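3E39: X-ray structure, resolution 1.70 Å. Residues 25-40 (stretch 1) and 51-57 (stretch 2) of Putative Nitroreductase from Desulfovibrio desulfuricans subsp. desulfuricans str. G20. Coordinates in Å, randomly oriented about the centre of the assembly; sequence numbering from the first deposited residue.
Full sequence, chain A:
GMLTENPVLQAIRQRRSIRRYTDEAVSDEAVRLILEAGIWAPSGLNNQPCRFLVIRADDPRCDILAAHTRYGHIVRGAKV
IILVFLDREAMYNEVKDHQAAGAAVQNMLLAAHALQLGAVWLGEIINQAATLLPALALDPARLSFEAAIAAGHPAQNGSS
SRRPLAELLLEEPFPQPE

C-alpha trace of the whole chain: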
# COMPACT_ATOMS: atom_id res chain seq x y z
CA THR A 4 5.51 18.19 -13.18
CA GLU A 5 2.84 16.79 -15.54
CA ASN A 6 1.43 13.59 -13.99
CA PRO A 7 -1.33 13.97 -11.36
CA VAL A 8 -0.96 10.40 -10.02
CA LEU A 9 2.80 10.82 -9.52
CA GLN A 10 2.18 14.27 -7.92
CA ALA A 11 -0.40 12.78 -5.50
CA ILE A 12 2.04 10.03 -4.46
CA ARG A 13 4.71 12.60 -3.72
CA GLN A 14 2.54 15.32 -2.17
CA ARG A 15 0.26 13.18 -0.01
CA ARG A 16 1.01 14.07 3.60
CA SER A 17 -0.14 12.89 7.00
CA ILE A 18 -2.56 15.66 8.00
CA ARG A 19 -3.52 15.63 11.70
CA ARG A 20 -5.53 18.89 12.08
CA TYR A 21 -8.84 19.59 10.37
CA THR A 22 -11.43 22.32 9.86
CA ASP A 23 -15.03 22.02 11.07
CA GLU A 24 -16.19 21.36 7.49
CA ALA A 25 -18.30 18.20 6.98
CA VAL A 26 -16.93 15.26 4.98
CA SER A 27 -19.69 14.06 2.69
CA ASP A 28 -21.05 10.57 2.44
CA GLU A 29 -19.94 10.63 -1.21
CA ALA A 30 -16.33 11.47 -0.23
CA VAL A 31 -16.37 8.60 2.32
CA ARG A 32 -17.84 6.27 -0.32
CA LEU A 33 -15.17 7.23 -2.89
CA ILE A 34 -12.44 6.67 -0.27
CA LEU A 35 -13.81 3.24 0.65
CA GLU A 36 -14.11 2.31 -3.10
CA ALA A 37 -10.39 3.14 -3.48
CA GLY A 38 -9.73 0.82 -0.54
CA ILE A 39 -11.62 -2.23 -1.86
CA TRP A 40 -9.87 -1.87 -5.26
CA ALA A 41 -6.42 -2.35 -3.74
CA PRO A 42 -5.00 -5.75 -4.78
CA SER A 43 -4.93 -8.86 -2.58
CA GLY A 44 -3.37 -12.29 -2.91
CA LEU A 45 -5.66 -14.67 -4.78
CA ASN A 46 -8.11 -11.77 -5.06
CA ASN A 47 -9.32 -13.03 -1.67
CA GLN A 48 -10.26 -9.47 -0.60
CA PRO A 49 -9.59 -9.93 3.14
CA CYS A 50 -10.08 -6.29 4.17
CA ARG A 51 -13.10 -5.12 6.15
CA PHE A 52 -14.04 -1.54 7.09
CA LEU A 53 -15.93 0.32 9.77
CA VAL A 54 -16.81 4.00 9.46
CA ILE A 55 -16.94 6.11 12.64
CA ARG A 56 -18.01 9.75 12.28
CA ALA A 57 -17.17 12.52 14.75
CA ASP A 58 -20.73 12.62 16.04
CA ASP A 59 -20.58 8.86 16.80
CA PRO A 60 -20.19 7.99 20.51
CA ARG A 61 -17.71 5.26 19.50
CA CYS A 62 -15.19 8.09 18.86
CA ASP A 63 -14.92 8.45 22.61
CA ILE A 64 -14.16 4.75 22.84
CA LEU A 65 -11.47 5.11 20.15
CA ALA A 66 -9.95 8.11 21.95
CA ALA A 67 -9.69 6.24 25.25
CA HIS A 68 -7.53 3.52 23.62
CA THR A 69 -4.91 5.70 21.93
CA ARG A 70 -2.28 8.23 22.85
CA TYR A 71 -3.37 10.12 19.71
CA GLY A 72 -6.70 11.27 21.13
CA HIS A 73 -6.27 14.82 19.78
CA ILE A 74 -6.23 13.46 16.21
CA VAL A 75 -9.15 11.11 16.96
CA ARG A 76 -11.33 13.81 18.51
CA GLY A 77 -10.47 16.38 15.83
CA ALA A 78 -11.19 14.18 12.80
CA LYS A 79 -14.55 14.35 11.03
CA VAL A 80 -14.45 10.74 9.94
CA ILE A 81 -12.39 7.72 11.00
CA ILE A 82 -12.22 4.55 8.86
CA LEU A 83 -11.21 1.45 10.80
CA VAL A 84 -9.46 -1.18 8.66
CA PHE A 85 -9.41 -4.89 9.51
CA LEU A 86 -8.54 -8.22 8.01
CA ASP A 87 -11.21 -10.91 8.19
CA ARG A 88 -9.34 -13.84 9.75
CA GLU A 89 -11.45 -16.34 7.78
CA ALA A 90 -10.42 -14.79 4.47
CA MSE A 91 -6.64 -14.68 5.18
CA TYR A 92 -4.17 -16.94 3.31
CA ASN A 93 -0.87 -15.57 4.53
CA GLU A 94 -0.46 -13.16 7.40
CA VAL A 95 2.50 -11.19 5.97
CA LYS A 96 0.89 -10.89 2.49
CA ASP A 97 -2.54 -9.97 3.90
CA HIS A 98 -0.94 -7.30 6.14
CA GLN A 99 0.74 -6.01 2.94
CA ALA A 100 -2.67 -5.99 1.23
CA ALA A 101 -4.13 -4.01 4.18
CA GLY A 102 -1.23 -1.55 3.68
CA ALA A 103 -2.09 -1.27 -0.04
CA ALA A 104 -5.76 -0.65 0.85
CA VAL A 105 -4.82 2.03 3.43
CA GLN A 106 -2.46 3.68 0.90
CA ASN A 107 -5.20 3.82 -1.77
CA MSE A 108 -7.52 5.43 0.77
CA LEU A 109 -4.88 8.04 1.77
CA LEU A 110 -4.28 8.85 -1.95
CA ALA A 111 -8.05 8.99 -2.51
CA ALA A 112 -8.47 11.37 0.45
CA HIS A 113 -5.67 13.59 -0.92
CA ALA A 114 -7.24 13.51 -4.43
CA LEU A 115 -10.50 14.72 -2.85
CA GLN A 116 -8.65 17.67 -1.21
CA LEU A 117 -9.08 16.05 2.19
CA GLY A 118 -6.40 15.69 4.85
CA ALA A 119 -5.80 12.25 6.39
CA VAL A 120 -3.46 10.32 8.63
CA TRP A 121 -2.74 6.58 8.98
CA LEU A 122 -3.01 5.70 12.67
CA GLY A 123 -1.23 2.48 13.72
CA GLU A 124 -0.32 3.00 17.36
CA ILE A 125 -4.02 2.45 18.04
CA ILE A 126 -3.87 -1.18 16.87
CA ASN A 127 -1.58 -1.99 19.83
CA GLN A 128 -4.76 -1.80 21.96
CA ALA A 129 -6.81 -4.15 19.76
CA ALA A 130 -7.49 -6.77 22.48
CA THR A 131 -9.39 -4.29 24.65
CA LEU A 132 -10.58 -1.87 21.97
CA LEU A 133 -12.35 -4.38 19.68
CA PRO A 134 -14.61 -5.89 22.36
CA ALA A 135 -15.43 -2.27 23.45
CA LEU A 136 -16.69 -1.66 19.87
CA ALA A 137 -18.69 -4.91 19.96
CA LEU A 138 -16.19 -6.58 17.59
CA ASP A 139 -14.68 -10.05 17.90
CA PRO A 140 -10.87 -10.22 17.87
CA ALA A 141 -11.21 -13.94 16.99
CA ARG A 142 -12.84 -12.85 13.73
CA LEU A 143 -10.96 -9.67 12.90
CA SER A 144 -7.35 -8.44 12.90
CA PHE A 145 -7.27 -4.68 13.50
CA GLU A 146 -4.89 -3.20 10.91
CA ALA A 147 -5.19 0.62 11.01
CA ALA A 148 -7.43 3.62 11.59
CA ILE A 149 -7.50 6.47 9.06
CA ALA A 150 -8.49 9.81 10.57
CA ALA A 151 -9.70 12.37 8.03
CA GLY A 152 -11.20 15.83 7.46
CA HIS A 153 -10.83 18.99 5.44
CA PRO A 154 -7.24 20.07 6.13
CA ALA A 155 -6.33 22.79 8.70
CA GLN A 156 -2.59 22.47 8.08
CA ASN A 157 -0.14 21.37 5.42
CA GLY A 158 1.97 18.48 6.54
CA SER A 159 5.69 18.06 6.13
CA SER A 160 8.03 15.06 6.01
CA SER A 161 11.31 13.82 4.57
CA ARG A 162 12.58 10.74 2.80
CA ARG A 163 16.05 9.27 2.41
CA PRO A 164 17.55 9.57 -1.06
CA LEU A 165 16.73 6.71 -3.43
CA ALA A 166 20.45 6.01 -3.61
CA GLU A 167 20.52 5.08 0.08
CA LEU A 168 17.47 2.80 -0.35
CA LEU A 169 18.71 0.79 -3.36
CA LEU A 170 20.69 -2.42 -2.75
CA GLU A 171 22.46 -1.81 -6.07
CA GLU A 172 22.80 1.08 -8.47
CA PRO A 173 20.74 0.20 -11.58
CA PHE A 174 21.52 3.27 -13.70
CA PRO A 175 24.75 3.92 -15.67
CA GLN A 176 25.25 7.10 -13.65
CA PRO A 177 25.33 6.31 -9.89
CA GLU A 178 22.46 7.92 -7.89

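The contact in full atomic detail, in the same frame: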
# COMPACT_ATOMS: atom_id res chain seq x y z
N ALA A 25 -17.80 19.58 7.08
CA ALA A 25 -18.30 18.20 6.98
C ALA A 25 -17.60 17.45 5.86
O ALA A 25 -17.18 18.07 4.88
CB ALA A 25 -19.81 18.21 6.71
N VAL A 26 -17.45 16.14 6.03
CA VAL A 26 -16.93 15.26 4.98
C VAL A 26 -18.15 14.51 4.50
O VAL A 26 -18.77 13.74 5.27
CB VAL A 26 -15.88 14.28 5.50
CG1 VAL A 26 -15.44 13.34 4.39
CG2 VAL A 26 -14.67 15.03 6.06
N SER A 27 -18.50 14.69 3.23
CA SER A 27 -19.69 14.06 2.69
C SER A 27 -19.66 12.55 2.62
O SER A 27 -18.59 11.92 2.58
CB SER A 27 -19.96 14.58 1.27
OG SER A 27 -18.97 14.15 0.36
N ASP A 28 -20.86 11.99 2.61
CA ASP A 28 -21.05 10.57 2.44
C ASP A 28 -20.40 10.14 1.14
O ASP A 28 -19.83 9.04 1.09
CB ASP A 28 -22.53 10.16 2.40
CG ASP A 28 -23.14 10.02 3.77
OD1 ASP A 28 -22.42 10.10 4.78
OD2 ASP A 28 -24.37 9.76 3.81
N GLU A 29 -20.51 10.97 0.09
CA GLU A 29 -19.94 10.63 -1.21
C GLU A 29 -18.42 10.56 -1.14
O GLU A 29 -17.82 9.61 -1.70
CB GLU A 29 -20.40 11.60 -2.30
CG GLU A 29 -19.89 11.25 -3.72
CD GLU A 29 -20.28 9.84 -4.22
OE1 GLU A 29 -21.10 9.14 -3.60
OE2 GLU A 29 -19.75 9.44 -5.27
N ALA A 30 -17.79 11.52 -0.45
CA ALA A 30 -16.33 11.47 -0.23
C ALA A 30 -15.96 10.16 0.50
O ALA A 30 -15.03 9.45 0.07
CB ALA A 30 -15.83 12.68 0.53
N VAL A 31 -16.69 9.83 1.56
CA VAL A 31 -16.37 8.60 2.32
C VAL A 31 -16.53 7.38 1.40
O VAL A 31 -15.67 6.45 1.40
CB VAL A 31 -17.23 8.46 3.60
CG1 VAL A 31 -16.99 7.09 4.25
CG2 VAL A 31 -16.91 9.65 4.57
N ARG A 32 -17.60 7.37 0.61
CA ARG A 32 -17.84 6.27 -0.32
C ARG A 32 -16.70 6.13 -1.33
O ARG A 32 -16.20 5.01 -1.59
CB ARG A 32 -19.17 6.46 -1.07
CG ARG A 32 -19.60 5.18 -1.78
CD ARG A 32 -20.80 5.42 -2.70
NE ARG A 32 -20.43 6.24 -3.86
CZ ARG A 32 -19.80 5.78 -4.95
NH1 ARG A 32 -19.46 4.51 -5.06
NH2 ARG A 32 -19.51 6.62 -5.94
N LEU A 33 -16.27 7.25 -1.92
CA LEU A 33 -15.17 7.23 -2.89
C LEU A 33 -13.86 6.72 -2.24
O LEU A 33 -13.10 5.98 -2.89
CB LEU A 33 -14.93 8.58 -3.53
CG LEU A 33 -16.05 9.03 -4.46
CD1 LEU A 33 -15.85 10.48 -4.86
CD2 LEU A 33 -16.14 8.09 -5.71
N ILE A 34 -13.63 7.11 -0.99
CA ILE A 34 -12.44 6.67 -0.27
C ILE A 34 -12.50 5.15 -0.05
O ILE A 34 -11.55 4.42 -0.32
CB ILE A 34 -12.24 7.44 1.05
CG1 ILE A 34 -11.85 8.90 0.76
CG2 ILE A 34 -11.14 6.80 1.89
CD1 ILE A 34 -11.99 9.86 1.98
N LEU A 35 -13.64 4.67 0.40
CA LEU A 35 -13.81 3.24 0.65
C LEU A 35 -13.66 2.44 -0.67
O LEU A 35 -13.03 1.39 -0.68
CB LEU A 35 -15.16 2.97 1.29
CG LEU A 35 -15.34 3.41 2.75
CD1 LEU A 35 -16.84 3.26 3.10
CD2 LEU A 35 -14.48 2.62 3.67
N GLU A 36 -14.22 2.97 -1.76
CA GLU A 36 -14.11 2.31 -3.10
C GLU A 36 -12.65 2.17 -3.53
O GLU A 36 -12.26 1.17 -4.14
CB GLU A 36 -14.89 3.10 -4.17
CG GLU A 36 -16.40 2.87 -4.12
CD GLU A 36 -16.81 1.48 -4.53
OE1 GLU A 36 -16.13 0.86 -5.38
OE2 GLU A 36 -17.84 1.00 -4.04
N ALA A 37 -11.85 3.19 -3.22
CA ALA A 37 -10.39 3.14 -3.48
C ALA A 37 -9.79 1.99 -2.67
O ALA A 37 -8.98 1.20 -3.15
CB ALA A 37 -9.72 4.46 -3.11
N GLY A 38 -10.20 1.89 -1.41
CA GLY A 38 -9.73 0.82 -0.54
C GLY A 38 -10.02 -0.59 -1.02
O GLY A 38 -9.10 -1.42 -1.04
N ILE A 39 -11.26 -0.88 -1.45
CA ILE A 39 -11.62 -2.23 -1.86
C ILE A 39 -10.96 -2.63 -3.18
O ILE A 39 -10.79 -3.83 -3.46
CB ILE A 39 -13.15 -2.46 -1.92
CG1 ILE A 39 -13.79 -1.73 -3.08
CG2 ILE A 39 -13.83 -2.09 -0.58
CD1 ILE A 39 -15.27 -2.17 -3.27
N TRP A 40 -10.55 -1.64 -3.97
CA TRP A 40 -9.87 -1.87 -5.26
C TRP A 40 -8.34 -2.04 -5.15
O TRP A 40 -7.67 -2.29 -6.16
CB TRP A 40 -10.31 -0.88 -6.34
CG TRP A 40 -11.63 -1.32 -6.91
CD1 TRP A 40 -12.87 -0.94 -6.49
CD2 TRP A 40 -11.84 -2.33 -7.90
NE1 TRP A 40 -13.83 -1.60 -7.20
CE2 TRP A 40 -13.23 -2.47 -8.07
CE3 TRP A 40 -11.00 -3.10 -8.69
CZ2 TRP A 40 -13.78 -3.36 -8.97
CZ3 TRP A 40 -11.53 -3.98 -9.57
CH2 TRP A 40 -12.92 -4.12 -9.72
N ARG A 51 -11.77 -5.48 5.66
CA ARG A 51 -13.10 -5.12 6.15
C ARG A 51 -12.98 -3.70 6.74
O ARG A 51 -11.91 -3.32 7.23
CB ARG A 51 -13.58 -6.10 7.19
CG ARG A 51 -13.74 -7.53 6.70
CD ARG A 51 -14.85 -7.69 5.64
NE ARG A 51 -14.90 -9.12 5.26
CZ ARG A 51 -14.16 -9.69 4.31
NH1 ARG A 51 -13.37 -8.97 3.54
NH2 ARG A 51 -14.27 -11.01 4.08
N PHE A 52 -14.07 -2.95 6.72
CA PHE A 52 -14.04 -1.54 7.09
C PHE A 52 -15.18 -1.17 8.00
O PHE A 52 -16.29 -1.73 7.90
CB PHE A 52 -14.11 -0.69 5.82
CG PHE A 52 -13.13 -1.13 4.76
CD1 PHE A 52 -11.84 -0.64 4.74
CD2 PHE A 52 -13.47 -2.11 3.83
CE1 PHE A 52 -10.94 -1.06 3.78
CE2 PHE A 52 -12.54 -2.54 2.88
CZ PHE A 52 -11.29 -1.99 2.85
N LEU A 53 -14.91 -0.22 8.89
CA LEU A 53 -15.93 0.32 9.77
C LEU A 53 -15.77 1.82 9.83
O LEU A 53 -14.72 2.33 10.24
CB LEU A 53 -15.82 -0.30 11.16
CG LEU A 53 -16.85 0.18 12.18
CD1 LEU A 53 -18.31 0.05 11.72
CD2 LEU A 53 -16.59 -0.55 13.48
N VAL A 54 -16.82 2.54 9.45
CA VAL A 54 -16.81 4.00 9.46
C VAL A 54 -17.32 4.53 10.78
O VAL A 54 -18.39 4.10 11.25
CB VAL A 54 -17.69 4.56 8.29
CG1 VAL A 54 -17.76 6.10 8.33
CG2 VAL A 54 -17.17 4.05 6.92
N ILE A 55 -16.56 5.48 11.37
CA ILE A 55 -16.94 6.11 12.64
C ILE A 55 -16.85 7.61 12.46
O ILE A 55 -15.74 8.16 12.38
CB ILE A 55 -16.03 5.69 13.82
CG1 ILE A 55 -16.03 4.17 14.02
CG2 ILE A 55 -16.47 6.38 15.12
CD1 ILE A 55 -17.32 3.58 14.47
N ARG A 56 -18.00 8.28 12.38
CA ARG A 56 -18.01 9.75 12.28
C ARG A 56 -17.82 10.44 13.62
O ARG A 56 -18.00 9.85 14.66
CB ARG A 56 -19.29 10.24 11.61
CG ARG A 56 -19.34 9.87 10.15
CD ARG A 56 -20.54 10.41 9.48
NE ARG A 56 -20.50 10.34 8.02
CZ ARG A 56 -19.90 11.22 7.21
NH1 ARG A 56 -19.22 12.26 7.71
NH2 ARG A 56 -19.99 11.07 5.89
N ALA A 57 -17.47 11.72 13.56
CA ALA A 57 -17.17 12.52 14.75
C ALA A 57 -18.31 12.56 15.75
O ALA A 57 -18.10 12.62 16.97
CB ALA A 57 -16.82 13.94 14.32

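Arg56, at the end of strand 51-56, makes all the hydrogen bonds that join the two stretches, and its guanidinium group sits over the start of helix 28-39. NH2 of Arg56 donates to OD1 of Asp28 at 2.8 Å, a hydrogen bond that is also a salt bridge, since it pairs the positive guanidinium with a carboxylate. The CA-to-CB bond of Asp28 points sideways, but an m rotamer (chi1 -82°) brings its carboxylate nearer to the strand. The backbone carbonyl of Val26 adds a forked interaction: its O atom accepts from Arg56 NH1 at 2.9 Å and from Arg56 NH2 at 3.0 Å, and it lies at the edge of the guanidinium, near its plane, where the N-H groups point. NH2 thus serves two acceptors, with N-H...acceptor angles of 133° to Asp28 OD1 and 141° to Val26 O. With chi2 and chi3 both t, the Arg56 side chain reaches across part of the gap between the backbones, whose CA atoms at Val26 and Arg56 lie 9.2 Å apart, and meets the Val26 carbonyl.

The helix start is also secured from within its own stretch. Ser27, at the N-cap position, has its CA-to-CB bond pointing away from the strand, and its OG accepts from Ala30 N at 3.0 Å. On the part of the helix turned from the strand, Arg32 and Glu29 form a two-pronged salt bridge, NE of Arg32 to OE1 of Glu29 at 3.0 Å and NH2 of Arg32 to OE2 of Glu29 at 2.9 Å.

Beyond the polar end, helix and strand run nearly antiparallel, at 165°, with their axes 10.2 Å apart at closest approach. Strand alternation sends Phe52, Val54 and Arg56 toward the helix, while Leu53 points away. Val31 bridges the polar and apolar parts: its CG2 lies 3.6 Å from Arg56 NH2, and its CG1 is 4.1 Å from CG2 of Val54. One turn on, Leu35 reaches both of the apolar strand residues that point toward the helix, with CD1 3.9 Å from Val54 CG2 and CD2 4.0 Å from Phe52 CB. The Phe52 ring extends to the last helical turn, where Ile39 CG2 approaches Phe52 CE2 at 3.7 Å. Gly38 presents only backbone here, its C atom 4.3 Å from Phe52 CZ. These buried apolar contacts are van der Waals packing, and the two stretches together bury 382 Å² against each other.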